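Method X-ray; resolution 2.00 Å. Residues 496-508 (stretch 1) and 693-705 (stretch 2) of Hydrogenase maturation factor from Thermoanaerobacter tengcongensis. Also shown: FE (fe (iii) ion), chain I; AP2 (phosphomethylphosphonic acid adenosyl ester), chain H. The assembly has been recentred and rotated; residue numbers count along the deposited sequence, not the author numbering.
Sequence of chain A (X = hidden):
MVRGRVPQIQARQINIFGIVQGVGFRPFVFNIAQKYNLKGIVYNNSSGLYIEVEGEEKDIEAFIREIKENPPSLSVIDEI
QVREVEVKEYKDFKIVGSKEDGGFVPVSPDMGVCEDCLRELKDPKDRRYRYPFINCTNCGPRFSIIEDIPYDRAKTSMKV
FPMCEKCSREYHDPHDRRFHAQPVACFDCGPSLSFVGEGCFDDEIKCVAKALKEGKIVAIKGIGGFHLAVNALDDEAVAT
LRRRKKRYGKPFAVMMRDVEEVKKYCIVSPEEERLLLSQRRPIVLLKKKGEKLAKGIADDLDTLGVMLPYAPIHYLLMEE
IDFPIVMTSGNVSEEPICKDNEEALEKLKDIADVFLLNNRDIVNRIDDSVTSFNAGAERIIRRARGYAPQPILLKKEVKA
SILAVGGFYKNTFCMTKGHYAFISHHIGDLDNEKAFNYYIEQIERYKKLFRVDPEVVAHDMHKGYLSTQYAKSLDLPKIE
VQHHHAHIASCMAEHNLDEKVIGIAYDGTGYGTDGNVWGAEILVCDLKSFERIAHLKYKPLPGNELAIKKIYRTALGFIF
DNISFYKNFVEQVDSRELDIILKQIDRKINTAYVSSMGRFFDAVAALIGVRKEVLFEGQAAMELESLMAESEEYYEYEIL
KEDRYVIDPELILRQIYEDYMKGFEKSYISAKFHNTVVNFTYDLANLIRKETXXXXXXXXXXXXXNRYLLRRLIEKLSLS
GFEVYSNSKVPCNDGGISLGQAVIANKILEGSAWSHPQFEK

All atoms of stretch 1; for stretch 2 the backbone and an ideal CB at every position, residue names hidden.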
# COMPACT_ATOMS: atom_id res chain seq x y z
N ASN A 496 -11.38 3.58 -14.05
CA ASN A 496 -12.47 3.04 -14.89
C ASN A 496 -12.26 3.26 -16.39
O ASN A 496 -13.20 3.55 -17.13
CB ASN A 496 -13.83 3.60 -14.43
CG ASN A 496 -14.04 3.46 -12.93
OD1 ASN A 496 -14.25 4.45 -12.22
ND2 ASN A 496 -13.94 2.24 -12.44
N LEU A 497 -11.01 3.12 -16.83
CA LEU A 497 -10.70 3.26 -18.24
C LEU A 497 -10.77 1.90 -18.91
O LEU A 497 -10.32 0.89 -18.35
CB LEU A 497 -9.33 3.91 -18.46
CG LEU A 497 -9.09 5.28 -17.83
CD1 LEU A 497 -7.64 5.71 -18.02
CD2 LEU A 497 -10.07 6.34 -18.36
N ASP A 498 -11.35 1.90 -20.11
CA ASP A 498 -11.62 0.68 -20.86
C ASP A 498 -11.64 1.05 -22.34
O ASP A 498 -12.69 0.96 -23.02
CB ASP A 498 -12.96 0.07 -20.41
CG ASP A 498 -13.32 -1.20 -21.17
OD1 ASP A 498 -14.53 -1.51 -21.24
OD2 ASP A 498 -12.42 -1.89 -21.70
N GLU A 499 -10.48 1.48 -22.83
CA GLU A 499 -10.27 1.94 -24.20
C GLU A 499 -8.76 1.98 -24.41
O GLU A 499 -8.00 1.83 -23.45
CB GLU A 499 -10.85 3.34 -24.40
CG GLU A 499 -10.15 4.45 -23.57
CD GLU A 499 -10.93 5.76 -23.61
OE1 GLU A 499 -10.53 6.69 -24.35
OE2 GLU A 499 -11.96 5.85 -22.90
N LYS A 500 -8.33 2.17 -25.65
CA LYS A 500 -6.90 2.26 -25.94
C LYS A 500 -6.32 3.57 -25.40
O LYS A 500 -6.83 4.64 -25.68
CB LYS A 500 -6.64 2.14 -27.44
CG LYS A 500 -6.61 0.70 -27.97
CD LYS A 500 -6.43 0.71 -29.47
CE LYS A 500 -7.05 -0.51 -30.15
NZ LYS A 500 -6.15 -1.69 -30.11
N VAL A 501 -5.26 3.46 -24.61
CA VAL A 501 -4.57 4.62 -24.08
C VAL A 501 -3.11 4.54 -24.49
O VAL A 501 -2.63 3.48 -24.90
CB VAL A 501 -4.66 4.68 -22.52
CG1 VAL A 501 -6.10 4.84 -22.06
CG2 VAL A 501 -4.04 3.43 -21.85
N ILE A 502 -2.39 5.66 -24.38
CA ILE A 502 -0.93 5.64 -24.45
C ILE A 502 -0.40 5.29 -23.07
O ILE A 502 -0.65 6.00 -22.10
CB ILE A 502 -0.39 7.01 -24.91
CG1 ILE A 502 -0.87 7.29 -26.35
CG2 ILE A 502 1.11 7.05 -24.79
CD1 ILE A 502 -0.79 8.77 -26.77
N GLY A 503 0.33 4.17 -22.98
CA GLY A 503 0.77 3.65 -21.69
C GLY A 503 2.27 3.85 -21.59
O GLY A 503 3.02 3.35 -22.42
N ILE A 504 2.70 4.61 -20.59
CA ILE A 504 4.12 4.84 -20.35
C ILE A 504 4.50 4.03 -19.10
O ILE A 504 4.10 4.35 -17.99
CB ILE A 504 4.41 6.35 -20.18
CG1 ILE A 504 3.99 7.07 -21.49
CG2 ILE A 504 5.88 6.59 -19.81
CD1 ILE A 504 3.98 8.56 -21.46
N ALA A 505 5.21 2.93 -19.31
CA ALA A 505 5.50 1.99 -18.25
C ALA A 505 7.01 2.01 -18.01
O ALA A 505 7.79 1.45 -18.78
CB ALA A 505 5.03 0.61 -18.64
N TYR A 506 7.41 2.70 -16.94
CA TYR A 506 8.84 2.86 -16.65
C TYR A 506 9.12 2.16 -15.32
O TYR A 506 8.47 2.44 -14.32
CB TYR A 506 9.24 4.35 -16.55
CG TYR A 506 9.30 5.12 -17.87
CD1 TYR A 506 9.14 4.46 -19.10
CD2 TYR A 506 9.57 6.49 -17.88
CE1 TYR A 506 9.25 5.14 -20.32
CE2 TYR A 506 9.67 7.20 -19.09
CZ TYR A 506 9.50 6.51 -20.30
OH TYR A 506 9.60 7.20 -21.48
N ASP A 507 10.04 1.21 -15.33
CA ASP A 507 10.43 0.51 -14.09
C ASP A 507 11.82 -0.11 -14.21
O ASP A 507 12.56 0.23 -15.14
CB ASP A 507 9.36 -0.50 -13.59
CG ASP A 507 9.16 -1.70 -14.52
OD1 ASP A 507 9.93 -1.94 -15.49
OD2 ASP A 507 8.18 -2.45 -14.26
N GLY A 508 12.18 -0.99 -13.27
CA GLY A 508 13.49 -1.65 -13.28
C GLY A 508 13.61 -2.87 -14.18
O GLY A 508 14.47 -2.94 -15.08
N UNK A 693 -4.49 9.64 -32.83
CA UNK A 693 -5.59 10.43 -32.27
C UNK A 693 -5.82 10.21 -30.77
O UNK A 693 -6.64 10.90 -30.17
CB UNK A 693 -6.88 10.10 -33.03
N UNK A 694 -5.09 9.27 -30.16
CA UNK A 694 -5.25 8.96 -28.72
C UNK A 694 -4.76 10.10 -27.82
O UNK A 694 -3.63 10.56 -27.96
CB UNK A 694 -4.49 7.68 -28.37
N UNK A 695 -5.63 10.53 -26.91
CA UNK A 695 -5.38 11.70 -26.05
C UNK A 695 -5.29 11.37 -24.54
O UNK A 695 -5.07 12.27 -23.71
CB UNK A 695 -6.49 12.73 -26.27
N UNK A 696 -5.47 10.09 -24.20
CA UNK A 696 -5.33 9.62 -22.82
C UNK A 696 -3.97 8.97 -22.64
O UNK A 696 -3.56 8.12 -23.45
CB UNK A 696 -6.45 8.64 -22.46
N UNK A 697 -3.28 9.39 -21.58
CA UNK A 697 -1.96 8.89 -21.25
C UNK A 697 -1.97 8.35 -19.83
O UNK A 697 -2.41 9.05 -18.90
CB UNK A 697 -0.90 9.98 -21.41
N UNK A 698 -1.48 7.12 -19.67
CA UNK A 698 -1.36 6.47 -18.37
C UNK A 698 0.13 6.33 -18.02
O UNK A 698 0.92 5.82 -18.82
CB UNK A 698 -2.05 5.11 -18.38
N UNK A 699 0.49 6.74 -16.80
CA UNK A 699 1.86 6.61 -16.33
C UNK A 699 1.87 5.60 -15.20
O UNK A 699 1.16 5.76 -14.22
CB UNK A 699 2.43 7.96 -15.88
N UNK A 700 2.67 4.54 -15.35
CA UNK A 700 2.78 3.54 -14.28
C UNK A 700 4.15 2.84 -14.32
O UNK A 700 4.97 3.13 -15.19
CB UNK A 700 1.66 2.51 -14.40
N UNK A 701 4.38 1.92 -13.39
CA UNK A 701 5.69 1.30 -13.25
C UNK A 701 6.40 2.02 -12.13
O UNK A 701 6.16 3.20 -11.88
CB UNK A 701 6.49 1.35 -14.55
N UNK A 702 7.31 1.31 -11.48
CA UNK A 702 7.99 1.79 -10.27
C UNK A 702 8.85 3.04 -10.44
O UNK A 702 9.09 3.73 -9.46
CB UNK A 702 8.88 0.67 -9.72
N UNK A 703 9.30 3.36 -11.65
CA UNK A 703 10.05 4.62 -11.84
C UNK A 703 9.17 5.84 -11.53
O UNK A 703 9.66 6.90 -11.20
CB UNK A 703 10.58 4.71 -13.27
N UNK A 704 7.85 5.68 -11.62
CA UNK A 704 6.97 6.81 -11.29
C UNK A 704 6.73 7.05 -9.79
O UNK A 704 6.01 7.98 -9.40
CB UNK A 704 5.62 6.59 -11.97
N UNK A 705 7.40 6.27 -8.95
CA UNK A 705 7.63 6.66 -7.56
C UNK A 705 8.51 7.91 -7.44
O UNK A 705 8.53 8.57 -6.40
CB UNK A 705 8.27 5.50 -6.80
FE FE I . 7.33 -3.32 -12.54
PB AP2 H . 10.26 -4.19 -11.41
O1B AP2 H . 11.33 -3.20 -11.81
O2B AP2 H . 9.04 -4.25 -12.27
O3B AP2 H . 10.85 -5.54 -11.06
C3A AP2 H . 9.71 -3.54 -9.82
PA AP2 H . 8.84 -1.95 -9.90
O1A AP2 H . 8.31 -1.84 -8.47
O2A AP2 H . 7.88 -1.77 -11.05
O5' AP2 H . 10.01 -0.85 -10.14
C5' AP2 H . 10.92 -0.62 -9.07
C4' AP2 H . 12.07 0.13 -9.69
O4' AP2 H . 11.68 1.47 -9.98
C3' AP2 H . 13.26 0.25 -8.76
O3' AP2 H . 14.02 -0.96 -8.73
C2' AP2 H . 13.98 1.42 -9.39
O2' AP2 H . 14.75 0.89 -10.48
C1' AP2 H . 12.84 2.31 -9.90
N9 AP2 H . 12.68 3.43 -8.92
C8 AP2 H . 12.30 3.34 -7.62
N7 AP2 H . 12.32 4.56 -7.01
C5 AP2 H . 12.71 5.46 -7.93
C6 AP2 H . 12.95 6.92 -7.96
N6 AP2 H . 12.76 7.69 -6.86
N1 AP2 H . 13.38 7.46 -9.13
C2 AP2 H . 13.56 6.73 -10.25
N3 AP2 H . 13.38 5.39 -10.29
C4 AP2 H . 12.96 4.71 -9.18

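Position 693 lies beyond reach of stretch 1, but its phi of 78° and psi of -5° favour a residue without a CB; it is Gly693, the first residue to leave the preceding helix.

At 694 the CA-to-CB bond points toward stretch 1, and the ideal CB sits 4.2 Å from Ile502 CG1 and 4.7 Å from Lys500 O. An apolar side chain of medium size, such as valine, leucine, isoleucine or methionine, would suit this. The residue is Ile694, whose CG2 packs 3.8 Å from Ile502 CG1 while its CD1 lies 4.0 Å from Lys500 CB. Position 695 points away, so stretch 1 sets no demand; Asn695 makes its hydrogen bonds elsewhere in the structure.

The bond at 696 runs sideways, with the ideal CB 3.8 Å from Val501 CG1 and 4.9 Å from Glu499 OE1. A long side chain could pass along Val501 and Leu497 to the carboxylate, which favours lysine or arginine, though glutamine could also reach. Lys696 brings NZ to 2.8 Å from Glu499 OE1 in a salt bridge, and its CE lies 4.1 Å from Leu497 CD2. Its backbone O accepts from Ile502 N (2.9 Å), opening a parallel ladder.

From 697 to 700 side chains alternate between two faces. Position 697 shares its face with Ile502 and Ile504, so a beta-branched or other aliphatic residue fits; Val697 places CG1 3.6 Å from Ile504 CD1. At 698, on the other face, the ideal CB is 4.3 Å from Val501 CG2, and the neighbouring Gly503 leaves space that an aliphatic residue could use. Val698 sets its CG2 3.7 Å from Val501 CG2, while its N donates to Ile502 O and its O accepts from Ile504 N, both at 2.8 Å.

Position 699 returns to the isoleucine face, but its ideal CB is 4.5 Å from Ile504 O, so a longer apolar chain would make better contact. Leu699 reaches Ile504 CD1 with CD2 at 3.7 Å. At 700, paired with Ala505, several small residues would serve. Ser700 continues the ladder through its backbone, N to Ile504 O and O to Tyr506 N, each 3.0 Å.

An ideal CB at 701 would stand 2.3 Å from Tyr506 O, a clash, and phi/psi of 98/153° would also jam it against the preceding carbonyl; glycine is required, and Gly701 is found. At 702 a CB would come within 1.9 Å of AP2 O5', again demanding glycine; Gly702 N donates to AP2 O2A at 3.2 Å.

The CB at 703 is tight against Tyr506 O (3.3 Å), favouring alanine, serine or another small residue. Ser703 donates from its N to Tyr506 O (2.9 Å). Although the bond at 704 points sideways, a large apolar or aromatic group could swing back toward Ile504 and Tyr506. Phe704 does so: its CZ is 3.9 Å from Ile504 CG2, and its ring lies nearly parallel to that of Tyr506 but slid apart. Position 705 is unconstrained by stretch 1 and holds Gln705.

Stretch 2 693-705: GINKVVLSGGSFQ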
# COMPACT_ATOMS: atom_id res chain seq x y z
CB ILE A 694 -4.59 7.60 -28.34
CG1 ILE A 694 -5.29 6.47 -29.11
CG2 ILE A 694 -4.66 7.36 -26.82
CD1 ILE A 694 -4.59 5.13 -29.01
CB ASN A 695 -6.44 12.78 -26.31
CG ASN A 695 -6.05 14.13 -25.75
OD1 ASN A 695 -4.99 14.69 -26.10
ND2 ASN A 695 -6.89 14.68 -24.87
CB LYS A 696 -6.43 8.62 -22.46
CG LYS A 696 -7.85 9.23 -22.37
CD LYS A 696 -8.81 8.22 -21.75
CE LYS A 696 -10.24 8.77 -21.62
NZ LYS A 696 -10.87 9.08 -22.92
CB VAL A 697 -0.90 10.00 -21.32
CG1 VAL A 697 0.49 9.45 -20.94
CG2 VAL A 697 -0.87 10.63 -22.71
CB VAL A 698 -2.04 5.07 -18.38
CG1 VAL A 698 -1.74 4.31 -17.09
CG2 VAL A 698 -3.54 5.19 -18.60
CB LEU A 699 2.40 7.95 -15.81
CG LEU A 699 2.15 9.20 -16.67
CD1 LEU A 699 2.53 10.49 -15.89
CD2 LEU A 699 2.91 9.13 -17.98
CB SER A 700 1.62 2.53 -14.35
OG SER A 700 1.55 1.77 -13.15
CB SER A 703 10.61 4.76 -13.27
OG SER A 703 11.49 3.71 -13.61
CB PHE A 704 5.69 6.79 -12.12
CG PHE A 704 5.93 7.17 -13.54
CD1 PHE A 704 6.28 8.49 -13.86
CD2 PHE A 704 5.88 6.23 -14.56
CE1 PHE A 704 6.53 8.87 -15.19
CE2 PHE A 704 6.13 6.59 -15.89
CZ PHE A 704 6.47 7.91 -16.21
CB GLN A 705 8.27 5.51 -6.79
CG GLN A 705 7.35 4.30 -6.62
CD GLN A 705 8.10 3.10 -6.10
OE1 GLN A 705 8.99 2.57 -6.78
NE2 GLN A 705 7.76 2.67 -4.89
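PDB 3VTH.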